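Local coordinates for hypothetical protein PH1109 (Pyrococcus horikoshii, PDB 2D59) that is of unknown function but belongs to the CoA-binding domain family, with a Rossmann-type fold in which helices pack on both faces of a parallel sheet, at residues A[10-15]-A[137-142]; A[17-22]-A[48-53]; A[39-44]-A[82-87]; A[115-120]-A[125-130]. All coordinates share one frame; numbering follows the deposited sequence.

Interaction 1: A[10-15]-A[137-142]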
loop_
_atom_site.group_PDB
_atom_site.type_symbol
_atom_site.label_atom_id
_atom_site.label_comp_id
_atom_site.label_asym_id
_atom_site.label_seq_id
_atom_site.Cartn_x
_atom_site.Cartn_y
_atom_site.Cartn_z
ATOM N N LEU A 10 14.845 3.982 -4.889
ATOM C CA LEU A 10 14.173 4.860 -5.839
ATOM C C LEU A 10 14.396 6.338 -5.505
ATOM O O LEU A 10 14.666 6.699 -4.358
ATOM C CB LEU A 10 12.673 4.544 -5.855
ATOM C CG LEU A 10 12.299 3.072 -6.069
ATOM C CD1 LEU A 10 10.791 2.909 -5.958
ATOM C CD2 LEU A 10 12.787 2.597 -7.437
ATOM N N THR A 11 14.274 7.192 -6.517
ATOM C CA THR A 11 14.462 8.631 -6.355
ATOM C C THR A 11 13.130 9.314 -6.072
ATOM O O THR A 11 12.071 8.700 -6.211
ATOM C CB THR A 11 15.040 9.261 -7.632
ATOM O OG1 THR A 11 14.070 9.170 -8.685
ATOM C CG2 THR A 11 16.308 8.536 -8.058
ATOM N N ASP A 12 13.174 10.582 -5.679
ATOM C CA ASP A 12 11.938 11.304 -5.414
ATOM C C ASP A 12 11.097 11.339 -6.685
ATOM O O ASP A 12 9.870 11.340 -6.628
ATOM C CB ASP A 12 12.225 12.731 -4.943
ATOM C CG ASP A 12 12.658 12.786 -3.491
ATOM O OD1 ASP A 12 12.897 13.901 -2.984
ATOM O OD2 ASP A 12 12.755 11.714 -2.859
ATOM N N GLU A 13 11.769 11.355 -7.833
ATOM C CA GLU A 13 11.090 11.388 -9.123
ATOM C C GLU A 13 10.324 10.087 -9.352
ATOM O O GLU A 13 9.196 10.097 -9.849
ATOM C CB GLU A 13 12.110 11.585 -10.249
ATOM C CG GLU A 13 11.594 12.412 -11.409
ATOM C CD GLU A 13 11.538 13.894 -11.080
ATOM O OE1 GLU A 13 10.980 14.248 -10.020
ATOM O OE2 GLU A 13 12.048 14.706 -11.880
ATOM N N ASP A 14 10.949 8.969 -8.995
ATOM C CA ASP A 14 10.323 7.659 -9.153
ATOM C C ASP A 14 9.072 7.554 -8.297
ATOM O O ASP A 14 8.025 7.104 -8.760
ATOM C CB ASP A 14 11.279 6.536 -8.742
ATOM C CG ASP A 14 12.506 6.448 -9.630
ATOM O OD1 ASP A 14 12.366 6.585 -10.863
ATOM O OD2 ASP A 14 13.609 6.221 -9.092
ATOM N N ILE A 15 9.189 7.969 -7.038
ATOM C CA ILE A 15 8.060 7.898 -6.114
ATOM C C ILE A 15 6.932 8.789 -6.594
ATOM O O ILE A 15 5.762 8.398 -6.573
ATOM C CB ILE A 15 8.475 8.300 -4.673
ATOM C CG1 ILE A 15 9.375 7.213 -4.087
ATOM C CG2 ILE A 15 7.258 8.431 -3.771
ATOM C CD1 ILE A 15 10.533 6.843 -4.947
ATOM N N HIS A 137 3.334 11.671 -0.571
ATOM C CA HIS A 137 2.443 12.483 -1.382
ATOM C C HIS A 137 2.521 13.940 -0.945
ATOM O O HIS A 137 2.669 14.843 -1.769
ATOM C CB HIS A 137 1.008 11.966 -1.272
ATOM C CG HIS A 137 0.059 12.624 -2.223
ATOM N ND1 HIS A 137 -0.480 13.871 -1.992
ATOM C CD2 HIS A 137 -0.431 12.216 -3.417
ATOM C CE1 HIS A 137 -1.263 14.202 -3.003
ATOM N NE2 HIS A 137 -1.251 13.216 -3.881
ATOM N N GLU A 138 2.438 14.168 0.360
ATOM C CA GLU A 138 2.505 15.522 0.892
ATOM C C GLU A 138 3.778 16.263 0.500
ATOM O O GLU A 138 3.718 17.400 0.030
ATOM C CB GLU A 138 2.399 15.499 2.421
ATOM C CG GLU A 138 0.993 15.277 2.949
ATOM C CD GLU A 138 0.948 15.199 4.466
ATOM O OE1 GLU A 138 -0.164 15.253 5.033
ATOM O OE2 GLU A 138 2.023 15.077 5.089
ATOM N N ARG A 139 4.928 15.624 0.690
ATOM C CA ARG A 139 6.196 16.283 0.385
ATOM C C ARG A 139 6.580 16.336 -1.090
ATOM O O ARG A 139 7.312 17.234 -1.508
ATOM C CB ARG A 139 7.332 15.637 1.189
ATOM C CG ARG A 139 7.835 14.322 0.639
ATOM C CD ARG A 139 8.923 13.722 1.532
ATOM N NE ARG A 139 9.511 12.539 0.913
ATOM C CZ ARG A 139 10.427 12.574 -0.051
ATOM N NH1 ARG A 139 10.893 11.444 -0.565
ATOM N NH2 ARG A 139 10.902 13.738 -0.478
ATOM N N LEU A 140 6.084 15.395 -1.887
ATOM C CA LEU A 140 6.428 15.370 -3.306
ATOM C C LEU A 140 5.404 16.013 -4.229
ATOM O O LEU A 140 5.764 16.543 -5.283
ATOM C CB LEU A 140 6.677 13.931 -3.759
ATOM C CG LEU A 140 7.842 13.210 -3.075
ATOM C CD1 LEU A 140 7.848 11.742 -3.479
ATOM C CD2 LEU A 140 9.154 13.877 -3.459
ATOM N N LEU A 141 4.132 15.974 -3.844
ATOM C CA LEU A 141 3.076 16.539 -4.677
ATOM C C LEU A 141 2.248 17.616 -3.977
ATOM O O LEU A 141 1.454 18.307 -4.617
ATOM C CB LEU A 141 2.157 15.416 -5.164
ATOM C CG LEU A 141 2.797 14.334 -6.045
ATOM C CD1 LEU A 141 1.851 13.155 -6.205
ATOM C CD2 LEU A 141 3.145 14.931 -7.407
ATOM N N GLY A 142 2.436 17.755 -2.668
ATOM C CA GLY A 142 1.694 18.746 -1.909
ATOM C C GLY A 142 2.261 20.148 -2.023
ATOM O O GLY A 142 3.253 20.373 -2.715
#
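Arg139 reaches Asp12 because its CG is tucked between its own backbone N and carbonyl carbon (chi1 78°) and the chain then runs extended from CG to NE, carrying the guanidinium out to the first turn of helix 12-21. There it grips the carboxylate end-on with two nitrogens, one to each oxygen: Arg139 NH1 lies 3.0 Å from Asp12 OD2, and Arg139 NH2 lies 3.2 Å from Asp12 OD1. Both bonds are almost straight and lie close to the guanidinium plane. The two groups are nevertheless not coplanar. Their planes stand 60° apart, and each carboxylate oxygen is approached from above its own plane. The same arginine is shared, since its NE forms a salt bridge with Glu136 one turn earlier.

Beneath this ionic clasp, Leu140 spreads its two methyls along the partner helix. CD2 rests on the stem of the aspartate, 3.6 Å from Asp12 CB, while CD1 presses on the branch methyl of the isoleucine, with Leu140 CD1 only 3.4 Å from Ile15 CG2, a tight carbon contact. Leu140 CG also lies over one face of the Arg139 guanidinium, so the leucine lies against the salt bridge as well as against Asp12 and Ile15.

The start of the receiving helix is secured separately. Asp14 N donates to Thr11 OG1 at 3.1 Å, and Thr11 N donates to Asp14 OD2 at 2.8 Å. The pairing is a capping box, and it opens a helix that packs against the C-terminal helix 133-141 on one face of a Rossmann-type sheet.

Interaction 2: A[17-22]-A[48-53]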
loop_
_atom_site.group_PDB
_atom_site.type_symbol
_atom_site.label_atom_id
_atom_site.label_comp_id
_atom_site.label_asym_id
_atom_site.label_seq_id
_atom_site.Cartn_x
_atom_site.Cartn_y
_atom_site.Cartn_z
ATOM N N GLU A 17 6.274 9.614 -9.559
ATOM C CA GLU A 17 5.688 8.971 -10.736
ATOM C C GLU A 17 4.730 7.856 -10.310
ATOM O O GLU A 17 3.640 7.712 -10.861
ATOM C CB GLU A 17 6.795 8.394 -11.625
ATOM C CG GLU A 17 6.298 7.509 -12.757
ATOM C CD GLU A 17 5.514 8.271 -13.811
ATOM O OE1 GLU A 17 5.023 7.626 -14.761
ATOM O OE2 GLU A 17 5.390 9.510 -13.695
ATOM N N ILE A 18 5.147 7.071 -9.322
ATOM C CA ILE A 18 4.322 5.981 -8.813
ATOM C C ILE A 18 3.010 6.519 -8.258
ATOM O O ILE A 18 1.943 5.946 -8.487
ATOM C CB ILE A 18 5.054 5.211 -7.692
ATOM C CG1 ILE A 18 6.210 4.412 -8.294
ATOM C CG2 ILE A 18 4.106 4.268 -6.986
ATOM C CD1 ILE A 18 5.767 3.387 -9.324
ATOM N N LEU A 19 3.098 7.616 -7.512
ATOM C CA LEU A 19 1.924 8.237 -6.907
ATOM C C LEU A 19 1.038 8.901 -7.953
ATOM O O LEU A 19 -0.148 9.135 -7.730
ATOM C CB LEU A 19 2.364 9.289 -5.877
ATOM C CG LEU A 19 3.043 8.792 -4.602
ATOM C CD1 LEU A 19 3.589 9.978 -3.815
ATOM C CD2 LEU A 19 2.043 8.017 -3.759
ATOM N N THR A 20 1.620 9.204 -9.106
ATOM C CA THR A 20 0.874 9.864 -10.161
ATOM C C THR A 20 0.202 8.890 -11.122
ATOM O O THR A 20 -0.960 9.069 -11.483
ATOM C CB THR A 20 1.796 10.806 -10.961
ATOM O OG1 THR A 20 2.341 11.796 -10.080
ATOM C CG2 THR A 20 1.023 11.498 -12.070
ATOM N N ARG A 21 0.927 7.852 -11.517
ATOM C CA ARG A 21 0.392 6.881 -12.465
ATOM C C ARG A 21 -0.527 5.807 -11.895
ATOM O O ARG A 21 -1.442 5.352 -12.579
ATOM C CB ARG A 21 1.543 6.223 -13.222
ATOM C CG ARG A 21 2.374 7.210 -14.026
ATOM C CD ARG A 21 1.522 7.964 -15.043
ATOM N NE ARG A 21 2.303 8.905 -15.845
ATOM C CZ ARG A 21 2.946 9.961 -15.355
ATOM N NH1 ARG A 21 2.906 10.222 -14.056
ATOM N NH2 ARG A 21 3.626 10.760 -16.166
ATOM N N TYR A 22 -0.298 5.405 -10.650
ATOM C CA TYR A 22 -1.124 4.371 -10.039
ATOM C C TYR A 22 -2.102 4.940 -9.013
ATOM O O TYR A 22 -1.701 5.452 -7.967
ATOM C CB TYR A 22 -0.233 3.311 -9.389
ATOM C CG TYR A 22 0.745 2.680 -10.356
ATOM C CD1 TYR A 22 0.293 1.991 -11.483
ATOM C CD2 TYR A 22 2.121 2.778 -10.152
ATOM C CE1 TYR A 22 1.189 1.418 -12.386
ATOM C CE2 TYR A 22 3.025 2.208 -11.048
ATOM C CZ TYR A 22 2.552 1.531 -12.160
ATOM O OH TYR A 22 3.441 0.968 -13.048
ATOM N N HIS A 48 -7.590 12.582 -1.614
ATOM C CA HIS A 48 -6.761 13.032 -2.721
ATOM C C HIS A 48 -6.973 12.285 -4.037
ATOM O O HIS A 48 -6.054 12.132 -4.847
ATOM C CB HIS A 48 -5.291 13.034 -2.304
ATOM C CG HIS A 48 -4.936 14.188 -1.418
ATOM N ND1 HIS A 48 -5.210 14.207 -0.069
ATOM C CD2 HIS A 48 -4.406 15.399 -1.714
ATOM C CE1 HIS A 48 -4.865 15.383 0.431
ATOM N NE2 HIS A 48 -4.377 16.123 -0.546
ATOM N N GLY A 49 -8.205 11.817 -4.231
ATOM C CA GLY A 49 -8.583 11.152 -5.467
ATOM C C GLY A 49 -8.215 9.714 -5.758
ATOM O O GLY A 49 -8.501 9.222 -6.851
ATOM N N TYR A 50 -7.584 9.030 -4.812
ATOM C CA TYR A 50 -7.209 7.644 -5.039
ATOM C C TYR A 50 -8.385 6.680 -4.896
ATOM O O TYR A 50 -9.329 6.939 -4.146
ATOM C CB TYR A 50 -6.094 7.235 -4.073
ATOM C CG TYR A 50 -4.763 7.882 -4.384
ATOM C CD1 TYR A 50 -4.470 9.174 -3.947
ATOM C CD2 TYR A 50 -3.808 7.212 -5.146
ATOM C CE1 TYR A 50 -3.255 9.780 -4.264
ATOM C CE2 TYR A 50 -2.592 7.808 -5.469
ATOM C CZ TYR A 50 -2.324 9.088 -5.027
ATOM O OH TYR A 50 -1.124 9.679 -5.356
ATOM N N ASP A 51 -8.334 5.586 -5.652
ATOM C CA ASP A 51 -9.355 4.537 -5.576
ATOM C C ASP A 51 -8.761 3.573 -4.558
ATOM O O ASP A 51 -7.836 2.823 -4.874
ATOM C CB ASP A 51 -9.521 3.829 -6.925
ATOM C CG ASP A 51 -10.350 4.630 -7.916
ATOM O OD1 ASP A 51 -10.379 4.253 -9.109
ATOM O OD2 ASP A 51 -10.983 5.621 -7.508
ATOM N N VAL A 52 -9.279 3.602 -3.335
ATOM C CA VAL A 52 -8.747 2.758 -2.275
ATOM C C VAL A 52 -9.669 1.609 -1.890
ATOM O O VAL A 52 -10.823 1.819 -1.518
ATOM C CB VAL A 52 -8.446 3.599 -1.008
ATOM C CG1 VAL A 52 -7.691 2.761 0.013
ATOM C CG2 VAL A 52 -7.631 4.834 -1.386
ATOM N N TYR A 53 -9.132 0.398 -1.986
ATOM C CA TYR A 53 -9.852 -0.823 -1.655
ATOM C C TYR A 53 -9.186 -1.423 -0.423
ATOM O O TYR A 53 -8.147 -2.078 -0.520
ATOM C CB TYR A 53 -9.778 -1.779 -2.848
ATOM C CG TYR A 53 -10.297 -1.149 -4.122
ATOM C CD1 TYR A 53 -11.664 -1.107 -4.398
ATOM C CD2 TYR A 53 -9.427 -0.526 -5.016
ATOM C CE1 TYR A 53 -12.147 -0.457 -5.527
ATOM C CE2 TYR A 53 -9.898 0.127 -6.150
ATOM C CZ TYR A 53 -11.259 0.161 -6.401
ATOM O OH TYR A 53 -11.725 0.811 -7.518
#
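Leu19 O, in the last turn of helix 12-21, is gripped by two side chains: Tyr50 OH donates to it at 2.6 Å, and Lys23 NZ bonds it as well. The setting is the Rossmann-type fold, where Tyr50 comes just before edge strand 51-55 and follows a helix closed by a Schellman motif. Gly49, with positive phi, is the C-prime residue of that motif, and Tyr50 N bonds back to Leu45 O, so the amide of Tyr50 is tied to the end of the preceding helix.

With its CG anti to the carbonyl carbon (chi1 -71°), the ring of Tyr50 leaves the chain and reaches across to the helix. The hydroxyl meets the carbonyl at a C=O...O angle of 124°, tilted 25° from the carbonyl plane. Being a helix-terminal acceptor, Leu19 O would probably carry extra negative potential, which suits the neighbouring ammonium group.

The leucine also contributes through its side chain, whose CB lies 3.5 Å from Tyr50 OH, beside the polar bond. Farther along it packs on Trp106 of the sheet and on helix 133-141. A second carbonyl borders the ring at its edge, near its plane: Tyr22 O lies 3.5 Å from Tyr50 CE2.

Interaction 3: A[39-44]-A[82-87]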
loop_
_atom_site.group_PDB
_atom_site.type_symbol
_atom_site.label_atom_id
_atom_site.label_comp_id
_atom_site.label_asym_id
_atom_site.label_seq_id
_atom_site.Cartn_x
_atom_site.Cartn_y
_atom_site.Cartn_z
ATOM N N ASN A 39 -5.556 4.000 8.990
ATOM C CA ASN A 39 -6.746 4.825 8.817
ATOM C C ASN A 39 -6.356 6.235 8.374
ATOM O O ASN A 39 -6.934 6.786 7.435
ATOM C CB ASN A 39 -7.548 4.874 10.126
ATOM C CG ASN A 39 -8.872 5.603 9.975
ATOM O OD1 ASN A 39 -8.932 6.832 10.004
ATOM N ND2 ASN A 39 -9.942 4.841 9.806
ATOM N N ILE A 40 -5.365 6.806 9.049
ATOM C CA ILE A 40 -4.884 8.143 8.726
ATOM C C ILE A 40 -4.495 8.248 7.247
ATOM O O ILE A 40 -4.922 9.169 6.542
ATOM C CB ILE A 40 -3.661 8.489 9.588
ATOM C CG1 ILE A 40 -4.069 8.517 11.064
ATOM C CG2 ILE A 40 -3.077 9.837 9.160
ATOM C CD1 ILE A 40 -2.905 8.633 12.017
ATOM N N VAL A 41 -3.690 7.297 6.785
ATOM C CA VAL A 41 -3.236 7.296 5.396
ATOM C C VAL A 41 -4.379 7.033 4.414
ATOM O O VAL A 41 -4.492 7.701 3.386
ATOM C CB VAL A 41 -2.119 6.249 5.183
ATOM C CG1 VAL A 41 -1.693 6.225 3.724
ATOM C CG2 VAL A 41 -0.924 6.580 6.072
ATOM N N MET A 42 -5.242 6.072 4.721
ATOM C CA MET A 42 -6.350 5.799 3.812
ATOM C C MET A 42 -7.244 7.026 3.664
ATOM O O MET A 42 -7.662 7.375 2.560
ATOM C CB MET A 42 -7.186 4.620 4.308
ATOM C CG MET A 42 -8.302 4.245 3.348
ATOM S SD MET A 42 -9.092 2.687 3.809
ATOM C CE MET A 42 -10.547 2.726 2.750
ATOM N N LYS A 43 -7.541 7.683 4.781
ATOM C CA LYS A 43 -8.393 8.863 4.749
ATOM C C LYS A 43 -7.782 9.916 3.825
ATOM O O LYS A 43 -8.476 10.516 3.006
ATOM C CB LYS A 43 -8.555 9.426 6.162
ATOM C CG LYS A 43 -9.488 10.623 6.256
ATOM C CD LYS A 43 -9.629 11.087 7.699
ATOM C CE LYS A 43 -10.506 12.322 7.808
ATOM N NZ LYS A 43 -10.618 12.781 9.220
ATOM N N TYR A 44 -6.477 10.117 3.959
ATOM C CA TYR A 44 -5.754 11.091 3.147
ATOM C C TYR A 44 -5.819 10.722 1.666
ATOM O O TYR A 44 -6.067 11.579 0.813
ATOM C CB TYR A 44 -4.296 11.169 3.616
ATOM C CG TYR A 44 -3.430 12.113 2.812
ATOM C CD1 TYR A 44 -2.835 11.703 1.620
ATOM C CD2 TYR A 44 -3.221 13.426 3.238
ATOM C CE1 TYR A 44 -2.052 12.578 0.867
ATOM C CE2 TYR A 44 -2.442 14.308 2.494
ATOM C CZ TYR A 44 -1.864 13.879 1.311
ATOM O OH TYR A 44 -1.108 14.757 0.564
ATOM N N ASP A 82 -0.484 -1.424 -0.631
ATOM C CA ASP A 82 0.047 -0.638 0.478
ATOM C C ASP A 82 -0.079 -1.426 1.779
ATOM O O ASP A 82 -1.178 -1.582 2.311
ATOM C CB ASP A 82 -0.746 0.669 0.540
ATOM C CG ASP A 82 -0.111 1.706 1.425
ATOM O OD1 ASP A 82 1.118 1.653 1.630
ATOM O OD2 ASP A 82 -0.855 2.592 1.896
ATOM N N LEU A 83 1.052 -1.907 2.291
ATOM C CA LEU A 83 1.072 -2.734 3.499
ATOM C C LEU A 83 1.247 -2.055 4.853
ATOM O O LEU A 83 2.204 -1.318 5.078
ATOM C CB LEU A 83 2.163 -3.800 3.365
ATOM C CG LEU A 83 2.135 -4.723 2.145
ATOM C CD1 LEU A 83 3.468 -5.447 2.047
ATOM C CD2 LEU A 83 0.980 -5.711 2.252
ATOM N N PHE A 84 0.333 -2.352 5.771
ATOM C CA PHE A 84 0.387 -1.809 7.122
ATOM C C PHE A 84 0.531 -2.922 8.162
ATOM O O PHE A 84 0.499 -2.661 9.365
ATOM C CB PHE A 84 -0.871 -0.983 7.410
ATOM C CG PHE A 84 -0.863 0.374 6.765
ATOM C CD1 PHE A 84 -0.268 1.457 7.406
ATOM C CD2 PHE A 84 -1.430 0.564 5.508
ATOM C CE1 PHE A 84 -0.238 2.717 6.801
ATOM C CE2 PHE A 84 -1.403 1.816 4.895
ATOM C CZ PHE A 84 -0.808 2.893 5.544
ATOM N N VAL A 85 0.709 -4.155 7.697
ATOM C CA VAL A 85 0.842 -5.299 8.601
ATOM C C VAL A 85 2.281 -5.647 8.988
ATOM O O VAL A 85 3.238 -5.207 8.349
ATOM C CB VAL A 85 0.174 -6.558 8.002
ATOM C CG1 VAL A 85 -1.313 -6.305 7.797
ATOM C CG2 VAL A 85 0.839 -6.939 6.684
ATOM N N LYS A 86 2.416 -6.446 10.044
ATOM C CA LYS A 86 3.719 -6.861 10.554
ATOM C C LYS A 86 4.521 -7.591 9.485
ATOM O O LYS A 86 3.958 -8.277 8.635
ATOM C CB LYS A 86 3.539 -7.775 11.773
ATOM C CG LYS A 86 2.369 -7.391 12.664
ATOM C CD LYS A 86 2.423 -5.927 13.075
ATOM C CE LYS A 86 1.087 -5.479 13.653
ATOM N NZ LYS A 86 -0.026 -5.685 12.676
ATOM N N PRO A 87 5.855 -7.455 9.520
ATOM C CA PRO A 87 6.741 -8.101 8.549
ATOM C C PRO A 87 6.420 -9.572 8.287
ATOM O O PRO A 87 6.382 -10.010 7.139
ATOM C CB PRO A 87 8.120 -7.914 9.173
ATOM C CG PRO A 87 7.993 -6.583 9.838
ATOM C CD PRO A 87 6.637 -6.688 10.507
#
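Apolar contact carries the meeting of Val41 with Phe84. The far corner of the phenyl ring, CZ, comes head-on to the valine branch point, with Phe84 CZ 3.6 Å from Val41 CB. The two methyls flank it at slightly greater distance: Val41 CG2 is 3.7 Å and Val41 CG1 3.9 Å from Phe84 CZ. CG2 reaches a little farther round the ring, to 4.0 Å from Phe84 CE1. With CG1 anti to the backbone N (chi1 178°), the valine leaves CB facing CZ, a methyl to each flank and CG2 the nearer.

The polar side is slight. Asp82 OD2 lies 4.2 Å from Val41 CG1, a loose van der Waals approach, and no hydrogen bond joins the two segments. The buried carboxylate finds its partner elsewhere, through a bond between Asp82 OD1 and Gln108 NE2.

Residues 82-84 send alternate side chains to opposite faces of the sheet. Asp82 and Phe84 face helix 37-47, while Leu83 packs on Thr90 and Tyr93 of helix 87-100. Phe84 also leans on Leu27 of the adjoining strand 24-28, and Asp82 touches Met133 of helix 133-141. The contact thus lies at the C-terminal end of central strand 80-83, where the first crossover helix covers it.

Interaction 4: A[115-120]-A[125-130]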
loop_
_atom_site.group_PDB
_atom_site.type_symbol
_atom_site.label_atom_id
_atom_site.label_comp_id
_atom_site.label_asym_id
_atom_site.label_seq_id
_atom_site.Cartn_x
_atom_site.Cartn_y
_atom_site.Cartn_z
ATOM N N GLU A 115 12.380 -11.348 2.772
ATOM C CA GLU A 115 11.943 -12.528 2.034
ATOM C C GLU A 115 10.723 -12.211 1.171
ATOM O O GLU A 115 10.665 -12.586 0.000
ATOM C CB GLU A 115 11.625 -13.664 3.011
ATOM C CG GLU A 115 12.848 -14.196 3.744
ATOM C CD GLU A 115 13.747 -15.029 2.850
ATOM O OE1 GLU A 115 13.373 -16.174 2.524
ATOM O OE2 GLU A 115 14.827 -14.538 2.465
ATOM N N ALA A 116 9.751 -11.515 1.753
ATOM C CA ALA A 116 8.539 -11.141 1.032
ATOM C C ALA A 116 8.879 -10.173 -0.100
ATOM O O ALA A 116 8.334 -10.267 -1.201
ATOM C CB ALA A 116 7.542 -10.501 1.988
ATOM N N SER A 117 9.785 -9.241 0.176
ATOM C CA SER A 117 10.201 -8.262 -0.820
ATOM C C SER A 117 10.927 -8.942 -1.973
ATOM O O SER A 117 10.733 -8.588 -3.135
ATOM C CB SER A 117 11.125 -7.222 -0.182
ATOM O OG SER A 117 11.587 -6.291 -1.142
ATOM N N LYS A 118 11.762 -9.922 -1.645
ATOM C CA LYS A 118 12.519 -10.644 -2.660
ATOM C C LYS A 118 11.585 -11.350 -3.637
ATOM O O LYS A 118 11.774 -11.278 -4.849
ATOM C CB LYS A 118 13.447 -11.666 -2.004
ATOM C CG LYS A 118 14.305 -12.445 -2.986
ATOM C CD LYS A 118 15.244 -13.392 -2.257
ATOM C CE LYS A 118 16.109 -14.174 -3.231
ATOM N NZ LYS A 118 17.070 -15.072 -2.529
ATOM N N LYS A 119 10.573 -12.028 -3.105
ATOM C CA LYS A 119 9.621 -12.733 -3.952
ATOM C C LYS A 119 8.909 -11.736 -4.859
ATOM O O LYS A 119 8.733 -11.980 -6.053
ATOM C CB LYS A 119 8.604 -13.489 -3.094
ATOM C CG LYS A 119 7.604 -14.314 -3.893
ATOM C CD LYS A 119 6.746 -15.183 -2.988
ATOM C CE LYS A 119 7.584 -16.227 -2.267
ATOM N NZ LYS A 119 6.755 -17.084 -1.373
ATOM N N ALA A 120 8.511 -10.604 -4.288
ATOM C CA ALA A 120 7.828 -9.573 -5.057
ATOM C C ALA A 120 8.728 -9.074 -6.183
ATOM O O ALA A 120 8.285 -8.907 -7.318
ATOM C CB ALA A 120 7.440 -8.416 -4.147
ATOM N N LEU A 125 7.607 -7.016 -9.506
ATOM C CA LEU A 125 6.938 -5.951 -8.765
ATOM C C LEU A 125 7.915 -4.874 -8.327
ATOM O O LEU A 125 9.012 -5.172 -7.856
ATOM C CB LEU A 125 6.245 -6.521 -7.525
ATOM C CG LEU A 125 4.964 -7.328 -7.731
ATOM C CD1 LEU A 125 3.838 -6.384 -8.088
ATOM C CD2 LEU A 125 5.169 -8.376 -8.816
ATOM N N ILE A 126 7.512 -3.618 -8.488
ATOM C CA ILE A 126 8.336 -2.494 -8.074
ATOM C C ILE A 126 8.215 -2.436 -6.557
ATOM O O ILE A 126 7.131 -2.639 -6.018
ATOM C CB ILE A 126 7.815 -1.183 -8.661
ATOM C CG1 ILE A 126 7.849 -1.252 -10.188
ATOM C CG2 ILE A 126 8.654 -0.021 -8.165
ATOM C CD1 ILE A 126 7.209 -0.059 -10.861
ATOM N N ILE A 127 9.320 -2.157 -5.873
ATOM C CA ILE A 127 9.307 -2.113 -4.417
ATOM C C ILE A 127 9.577 -0.738 -3.814
ATOM O O ILE A 127 10.591 -0.098 -4.105
ATOM C CB ILE A 127 10.339 -3.110 -3.844
ATOM C CG1 ILE A 127 10.037 -4.512 -4.378
ATOM C CG2 ILE A 127 10.295 -3.112 -2.312
ATOM C CD1 ILE A 127 11.104 -5.526 -4.067
ATOM N N VAL A 128 8.645 -0.279 -2.988
ATOM C CA VAL A 128 8.804 0.979 -2.275
ATOM C C VAL A 128 8.858 0.480 -0.840
ATOM O O VAL A 128 8.023 -0.332 -0.433
ATOM C CB VAL A 128 7.598 1.925 -2.469
ATOM C CG1 VAL A 128 7.786 3.185 -1.630
ATOM C CG2 VAL A 128 7.460 2.291 -3.943
ATOM N N ALA A 129 9.848 0.923 -0.077
ATOM C CA ALA A 129 9.966 0.427 1.287
ATOM C C ALA A 129 10.408 1.443 2.323
ATOM O O ALA A 129 11.312 2.258 2.097
ATOM C CB ALA A 129 10.898 -0.779 1.310
ATOM N N ASN A 130 9.755 1.358 3.476
ATOM C CA ASN A 130 10.004 2.233 4.607
ATOM C C ASN A 130 9.733 3.694 4.270
ATOM O O ASN A 130 10.558 4.576 4.509
ATOM C CB ASN A 130 11.430 2.055 5.128
ATOM C CG ASN A 130 11.525 2.298 6.618
ATOM O OD1 ASN A 130 10.709 1.785 7.385
ATOM N ND2 ASN A 130 12.518 3.074 7.037
#
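The flat group in this contact is the peptide carbonyl of Ala120, which Leu125 approaches with both its amide and its side chain. Leu125 N donates to Ala120 O at 3.0 Å, with a C=O...N angle of 148° and the donor tilted 29° from the carbonyl plane. The leucine side chain lies against the same oxygen: Leu125 CB is 3.1 Å and Leu125 CD2 is 3.5 Å from Ala120 O. On the alanine side, the methyl adds a lighter touch, with Ala120 CB 4.1 Å from Leu125 CB.

One helical turn back from Ala120, and two residues along the strand from Leu125, Ser117 meets Ile127. Ile127 keeps CG1 anti to its carbonyl carbon (chi1 -57°), and from there the side chain extends so that its terminal methyl lies under the helix. Ile127 CD1 is 3.1 Å from Ser117 OG and 3.2 Å from Ser117 O, while the branch methyl CG2 comes to 3.6 Å from Ser117 OG.

Strand 104-107, helix 114-122 and strand 126-129 form a beta-alpha-beta crossover, and these pairs hold its helix to the edge strand. Ala120 also sits on Val105 and on Val94 of helix 87-100. The chemistry implies a mixed seam: one backbone bond fixes the turn back into the strand, while aliphatic carbons pack against two oxygens that each have a hydrogen-bonding partner, Ala120 O in the Leu125 amide and Ser117 OG in Tyr112 OH.

How the interactions relate
From the N terminus, interaction 1 opens at residues 10-15 and does not close until residues 137-142, so its loop encloses the other three and brings the two ends of the chain together. Interaction 2 leaves the same helix, 12-21, and closes just before edge strand 51-55. Interaction 3 starts at 39-44, before that closure, and ends at 82-87, so the two loops cross, and helix 37-47 is bound to both the edge and the centre of the sheet. Interaction 4 follows in series as a short local return at the opposite edge strand. His137 links the first three, touching Tyr50 and Leu19 and probably hydrogen-bonding Tyr44, whereas Leu10 meets strand 126-129.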